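Local coordinates for uncharacterized protein (Parabacteroides distasonis, PDB 3LM3) that is of unknown function but is probably a carbohydrate-active enzyme, related in fold to glycoside hydrolases and polysaccharide deacetylases, at residues 217-222 and 263-268; 369-374 and 382-387. All blocks are in the same frame, centred on the assembly; numbering follows the deposited sequence.

Contact 1 of 2, residues 217-222 and 263-268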
loop_
_atom_site.group_PDB
_atom_site.type_symbol
_atom_site.label_atom_id
_atom_site.label_comp_id
_atom_site.label_asym_id
_atom_site.label_seq_id
_atom_site.Cartn_x
_atom_site.Cartn_y
_atom_site.Cartn_z
ATOM N N GLY A 217 0.097 -0.353 0.468
ATOM C CA GLY A 217 0.430 0.420 1.662
ATOM C C GLY A 217 -0.292 1.755 1.826
ATOM O O GLY A 217 -0.593 2.155 2.951
ATOM N N TRP A 218 -0.488 2.485 0.713
ATOM C CA TRP A 218 -1.143 3.787 0.695
ATOM C C TRP A 218 -2.143 3.872 -0.448
ATOM O O TRP A 218 -1.772 3.846 -1.624
ATOM C CB TRP A 218 -0.149 4.941 0.496
ATOM C CG TRP A 218 0.954 5.141 1.474
ATOM C CD1 TRP A 218 0.989 6.074 2.470
ATOM C CD2 TRP A 218 2.199 4.453 1.522
ATOM N NE1 TRP A 218 2.180 6.001 3.135
ATOM C CE2 TRP A 218 2.953 5.030 2.558
ATOM C CE3 TRP A 218 2.757 3.417 0.777
ATOM C CZ2 TRP A 218 4.226 4.577 2.894
ATOM C CZ3 TRP A 218 4.036 2.974 1.106
ATOM C CH2 TRP A 218 4.746 3.555 2.168
ATOM N N THR A 219 -3.407 4.053 -0.146
ATOM C CA THR A 219 -4.414 4.180 -1.196
ATOM C C THR A 219 -4.151 5.445 -2.014
ATOM O O THR A 219 -4.090 6.544 -1.463
ATOM C CB THR A 219 -5.811 4.211 -0.597
ATOM O OG1 THR A 219 -6.019 3.003 0.158
ATOM C CG2 THR A 219 -6.887 4.365 -1.692
HETATM N N MSE A 220 -4.047 5.257 -3.325
HETATM C CA MSE A 220 -3.804 6.345 -4.268
HETATM C C MSE A 220 -5.075 6.947 -4.840
HETATM O O MSE A 220 -6.072 6.254 -5.057
HETATM C CB MSE A 220 -2.972 5.856 -5.438
HETATM C CG MSE A 220 -1.569 5.475 -5.089
HETATM SE SE MSE A 220 -0.523 6.959 -4.463
HETATM C CE MSE A 220 -0.740 6.725 -2.616
ATOM N N ASP A 221 -4.992 8.238 -5.157
ATOM C CA ASP A 221 -5.942 8.832 -6.095
ATOM C C ASP A 221 -5.459 8.364 -7.459
ATOM O O ASP A 221 -4.377 8.733 -7.906
ATOM C CB ASP A 221 -5.907 10.342 -5.954
ATOM C CG ASP A 221 -6.909 11.041 -6.885
ATOM O OD1 ASP A 221 -7.112 10.528 -8.012
ATOM O OD2 ASP A 221 -7.509 12.087 -6.482
ATOM N N PHE A 222 -6.273 7.544 -8.124
ATOM C CA PHE A 222 -5.843 6.925 -9.377
ATOM C C PHE A 222 -5.467 7.943 -10.448
ATOM O O PHE A 222 -4.558 7.710 -11.252
ATOM C CB PHE A 222 -6.929 5.999 -9.936
ATOM C CG PHE A 222 -7.142 4.732 -9.156
ATOM C CD1 PHE A 222 -6.113 3.827 -8.991
ATOM C CD2 PHE A 222 -8.410 4.360 -8.737
ATOM C CE1 PHE A 222 -6.322 2.635 -8.342
ATOM C CE2 PHE A 222 -8.623 3.152 -8.081
ATOM C CZ PHE A 222 -7.588 2.282 -7.922
HETATM N N MSE A 263 -10.667 12.445 1.715
HETATM C CA MSE A 263 -12.050 11.938 1.659
HETATM C C MSE A 263 -12.418 11.489 0.261
HETATM O O MSE A 263 -13.050 10.436 0.088
HETATM C CB MSE A 263 -13.045 12.983 2.156
HETATM C CG MSE A 263 -12.862 13.360 3.642
HETATM SE SE MSE A 263 -13.176 11.942 4.936
HETATM C CE MSE A 263 -11.322 11.407 5.195
ATOM N N HIS A 264 -12.044 12.277 -0.751
ATOM C CA HIS A 264 -12.321 11.929 -2.137
ATOM C C HIS A 264 -11.701 10.576 -2.496
ATOM O O HIS A 264 -12.326 9.720 -3.131
ATOM C CB HIS A 264 -11.756 13.005 -3.069
ATOM C CG HIS A 264 -11.789 12.624 -4.513
ATOM N ND1 HIS A 264 -12.914 12.794 -5.285
ATOM C CD2 HIS A 264 -10.855 12.045 -5.312
ATOM C CE1 HIS A 264 -12.663 12.361 -6.508
ATOM N NE2 HIS A 264 -11.432 11.875 -6.543
ATOM N N THR A 265 -10.439 10.399 -2.100
ATOM C CA THR A 265 -9.737 9.165 -2.405
ATOM C C THR A 265 -10.384 7.996 -1.694
ATOM O O THR A 265 -10.581 6.920 -2.307
ATOM C CB THR A 265 -8.256 9.286 -2.082
ATOM O OG1 THR A 265 -7.680 10.376 -2.840
ATOM C CG2 THR A 265 -7.515 8.007 -2.411
ATOM N N GLU A 266 -10.768 8.188 -0.433
ATOM C CA GLU A 266 -11.493 7.112 0.252
ATOM C C GLU A 266 -12.805 6.777 -0.415
ATOM O O GLU A 266 -13.211 5.613 -0.461
ATOM C CB GLU A 266 -11.714 7.414 1.726
ATOM C CG GLU A 266 -10.438 7.490 2.488
ATOM C CD GLU A 266 -10.655 7.526 3.969
ATOM O OE1 GLU A 266 -11.612 8.219 4.443
ATOM O OE2 GLU A 266 -9.887 6.881 4.695
ATOM N N ALA A 267 -13.493 7.791 -0.956
ATOM C CA ALA A 267 -14.797 7.568 -1.580
ATOM C C ALA A 267 -14.712 6.687 -2.841
ATOM O O ALA A 267 -15.680 6.015 -3.181
ATOM C CB ALA A 267 -15.485 8.892 -1.897
ATOM N N ILE A 268 -13.556 6.653 -3.502
ATOM C CA ILE A 268 -13.350 5.718 -4.602
ATOM C C ILE A 268 -13.672 4.290 -4.154
ATOM O O ILE A 268 -14.248 3.472 -4.896
ATOM C CB ILE A 268 -11.891 5.761 -5.106
ATOM C CG1 ILE A 268 -11.528 7.157 -5.601
ATOM C CG2 ILE A 268 -11.594 4.684 -6.191
ATOM C CD1 ILE A 268 -9.994 7.315 -5.915
#

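Contact 2 of 2, residues 369-374 and 382-387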
loop_
_atom_site.group_PDB
_atom_site.type_symbol
_atom_site.label_atom_id
_atom_site.label_comp_id
_atom_site.label_asym_id
_atom_site.label_seq_id
_atom_site.Cartn_x
_atom_site.Cartn_y
_atom_site.Cartn_z
ATOM N N LEU A 369 -6.158 -3.327 -16.589
ATOM C CA LEU A 369 -6.518 -2.437 -17.679
ATOM C C LEU A 369 -7.051 -1.132 -17.102
ATOM O O LEU A 369 -7.931 -1.160 -16.266
ATOM C CB LEU A 369 -7.606 -3.066 -18.546
ATOM C CG LEU A 369 -8.277 -2.229 -19.638
ATOM C CD1 LEU A 369 -7.312 -1.980 -20.811
ATOM C CD2 LEU A 369 -9.546 -2.944 -20.174
ATOM N N ALA A 370 -6.540 -0.009 -17.616
ATOM C CA ALA A 370 -7.067 1.325 -17.276
ATOM C C ALA A 370 -7.504 2.076 -18.525
ATOM O O ALA A 370 -6.757 2.142 -19.516
ATOM C CB ALA A 370 -6.005 2.156 -16.575
ATOM N N LEU A 371 -8.685 2.678 -18.443
ATOM C CA LEU A 371 -9.241 3.504 -19.498
ATOM C C LEU A 371 -9.382 4.923 -18.936
ATOM O O LEU A 371 -9.816 5.098 -17.780
ATOM C CB LEU A 371 -10.620 2.976 -19.905
ATOM C CG LEU A 371 -10.680 1.530 -20.384
ATOM C CD1 LEU A 371 -12.149 1.138 -20.665
ATOM C CD2 LEU A 371 -9.811 1.333 -21.604
ATOM N N LEU A 372 -9.044 5.919 -19.741
ATOM C CA LEU A 372 -9.090 7.323 -19.322
ATOM C C LEU A 372 -9.869 8.105 -20.359
ATOM O O LEU A 372 -9.663 7.924 -21.582
ATOM C CB LEU A 372 -7.681 7.888 -19.234
ATOM C CG LEU A 372 -7.571 9.274 -18.592
ATOM C CD1 LEU A 372 -7.906 9.253 -17.098
ATOM C CD2 LEU A 372 -6.192 9.842 -18.814
ATOM N N ARG A 373 -10.737 8.997 -19.881
ATOM C CA ARG A 373 -11.629 9.770 -20.762
ATOM C C ARG A 373 -11.713 11.216 -20.284
ATOM O O ARG A 373 -11.762 11.461 -19.087
ATOM C CB ARG A 373 -13.019 9.153 -20.786
ATOM C CG ARG A 373 -13.996 9.833 -21.731
ATOM C CD ARG A 373 -15.279 9.008 -21.912
ATOM N NE ARG A 373 -16.081 8.879 -20.699
ATOM C CZ ARG A 373 -17.123 9.652 -20.377
ATOM N NH1 ARG A 373 -17.494 10.642 -21.182
ATOM N NH2 ARG A 373 -17.793 9.438 -19.249
ATOM N N ASP A 374 -11.657 12.156 -21.224
ATOM C CA ASP A 374 -11.889 13.578 -20.981
ATOM C C ASP A 374 -13.382 13.760 -21.125
ATOM O O ASP A 374 -13.870 13.995 -22.249
ATOM C CB ASP A 374 -11.087 14.431 -21.995
ATOM C CG ASP A 374 -11.464 15.895 -21.976
ATOM O OD1 ASP A 374 -11.993 16.351 -20.955
ATOM O OD2 ASP A 374 -11.242 16.579 -23.012
ATOM N N ALA A 382 -12.978 6.945 -24.481
ATOM C CA ALA A 382 -11.984 6.490 -23.509
ATOM C C ALA A 382 -10.806 5.863 -24.264
ATOM O O ALA A 382 -10.974 5.242 -25.323
ATOM C CB ALA A 382 -12.590 5.500 -22.537
ATOM N N TYR A 383 -9.618 6.108 -23.738
ATOM C CA TYR A 383 -8.381 5.553 -24.227
ATOM C C TYR A 383 -7.776 4.597 -23.218
ATOM O O TYR A 383 -7.794 4.835 -22.025
ATOM C CB TYR A 383 -7.371 6.670 -24.498
ATOM C CG TYR A 383 -7.763 7.534 -25.664
ATOM C CD1 TYR A 383 -8.712 8.538 -25.522
ATOM C CD2 TYR A 383 -7.216 7.316 -26.908
ATOM C CE1 TYR A 383 -9.092 9.319 -26.618
ATOM C CE2 TYR A 383 -7.589 8.093 -28.017
ATOM C CZ TYR A 383 -8.525 9.087 -27.852
ATOM O OH TYR A 383 -8.910 9.865 -28.945
ATOM N N VAL A 384 -7.170 3.538 -23.730
ATOM C CA VAL A 384 -6.371 2.649 -22.917
ATOM C C VAL A 384 -5.095 3.375 -22.537
ATOM O O VAL A 384 -4.296 3.754 -23.390
ATOM C CB VAL A 384 -5.990 1.357 -23.687
ATOM C CG1 VAL A 384 -5.100 0.430 -22.821
ATOM C CG2 VAL A 384 -7.229 0.582 -24.143
ATOM N N ILE A 385 -4.877 3.539 -21.222
ATOM C CA ILE A 385 -3.624 4.088 -20.713
ATOM C C ILE A 385 -2.747 3.050 -20.009
ATOM O O ILE A 385 -1.577 3.317 -19.719
ATOM C CB ILE A 385 -3.819 5.330 -19.795
ATOM C CG1 ILE A 385 -4.513 4.974 -18.483
ATOM C CG2 ILE A 385 -4.582 6.415 -20.564
ATOM C CD1 ILE A 385 -4.354 6.091 -17.409
ATOM N N ASP A 386 -3.306 1.879 -19.712
ATOM C CA ASP A 386 -2.534 0.778 -19.132
ATOM C C ASP A 386 -3.178 -0.520 -19.577
ATOM O O ASP A 386 -4.391 -0.690 -19.473
ATOM C CB ASP A 386 -2.509 0.855 -17.592
ATOM C CG ASP A 386 -1.452 -0.030 -16.974
ATOM O OD1 ASP A 386 -1.745 -1.251 -16.828
ATOM O OD2 ASP A 386 -0.382 0.533 -16.594
ATOM N N PHE A 387 -2.366 -1.451 -20.065
ATOM C CA PHE A 387 -2.778 -2.823 -20.278
ATOM C C PHE A 387 -1.564 -3.663 -19.963
ATOM O O PHE A 387 -0.566 -3.628 -20.703
ATOM C CB PHE A 387 -3.273 -3.055 -21.706
ATOM C CG PHE A 387 -3.702 -4.472 -21.957
ATOM C CD1 PHE A 387 -4.772 -5.021 -21.241
ATOM C CD2 PHE A 387 -3.065 -5.247 -22.901
ATOM C CE1 PHE A 387 -5.162 -6.330 -21.448
ATOM C CE2 PHE A 387 -3.465 -6.571 -23.114
ATOM C CZ PHE A 387 -4.515 -7.098 -22.400
#

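Contact 1 of 2, residues 217-222 and 263-268
Thr265, on the helix, lays its methyl CG2 against the extended backbone of residues 219-221: CG2 lies 3.5 Å from Met220 O and 3.8 Å from Thr219 CG2, the two threonines passing side by side, pointing opposite ways. Its CG2 stands anti to the backbone N (OG1 chi1 -59°), and the hydroxyl turns the other way, back to its own helix, where OG1 bonds to Glu261 O. That same OG1 sits 3.6 Å from Asp221 CB, a plain van der Waals touch.

One turn on, Ile268 works with both branches. Its CG2 comes within 3.8 Å of Phe222 CE2, oblique to the ring, while CD1 lies more loosely by Met220 O (4.2 Å) and Asp221 CA. Phe222 is also met by the rings of Trp174, Phe343 and Trp361, so the isoleucine adds an aliphatic contact to an aromatic cluster.

The carboxylate of Asp221 passes the His264 imidazole with the two planes 31° apart, OD2 being 3.5 Å from His264 CD2. No hydrogen bond joins the two segments here. Asp221 OD2 is bonded to Ser353 OG, and His264 NE2 to Glu345 OE2; OD1 makes a weak bond to Ile223 N, which caps the start of helix 222-225.

Met220, a selenomethionine, offers its carbonyl O, its CB pointing away from the helix. The loop leaving strand 213-216 thus runs across one side of helix 255-277 before turning into helix 222-225. Thr219 OG1 bonds to Ala283 N of strand 280-287, Glu266 OE1 and OE2 bond to Thr310 OG1 and Trp306 NE1 of helix 296-313, and Ile268 continues onto Phe343 and Glu345 of strand 341-346.

Contact 2 of 2, residues 369-374 and 382-387
Leu371 meets its partners atom by atom: its CB lies 4.0 Å from Tyr383 O and 4.1 Å from Ala382 CB, CG stands anti to the carbonyl carbon (chi1 -58°), and CD2 ends 3.7 Å from Val384 CG2, also near Val384 CA. The leucine crosses Val384 obliquely. The valine's other methyl, CG1, meets Leu369 CD1 at 3.8 Å, the two side chains crossing at about a right angle; Leu369 CD1 also touches Phe387 CD1.

On the face that carries Ala370 and Leu372, Leu372 CB rests on Ile385 CG2. A chi1 of 67°, with CG1 between the backbone N and the carbonyl carbon, puts Ile385 CG1 against Ala370 CB.

The backbones pair antiparallel. Leu372 and Tyr383 exchange two bonds, the one from Tyr383 N to Leu372 O being 2.8 Å long and nearly straight at 173°. At Ala370 the pattern changes: its N donates to Asp386 O, but its O takes Ile385 N at 2.9 Å and Asp386 N only weakly at 3.5 Å.

Asp386 turns its carboxylate to Arg368 in a salt bridge and to Thr388 and Gln417, while Arg373 pairs with Glu358 of strand 357-363. Two residues, Ile385 and Asp386, opposite the single Ala370 make a classic beta bulge, set in the antiparallel hairpin of strands 367-374 and 383-389 at one side of a four-stranded sheet.

The two contacts follow one another along the chain, contact 1 closing before contact 2 opens, and their centres lie 18 Å apart, with nearest atoms about 6 Å apart and no touch. Contact 1 belongs to the DUF3863 range and lies closer to the centre of the chain, where a loop meets helix 255-277; contact 2 belongs to DUF3864, in the four-stranded antiparallel sheet. That sheet bridges them: Phe343 and Glu345 of its strand 341-346 meet contact 1, while strand 383-389 at its other margin carries contact 2. Trp361 of strand 357-363 touches both Phe222 and Ala370, so the sheet joins the two family regions into one body.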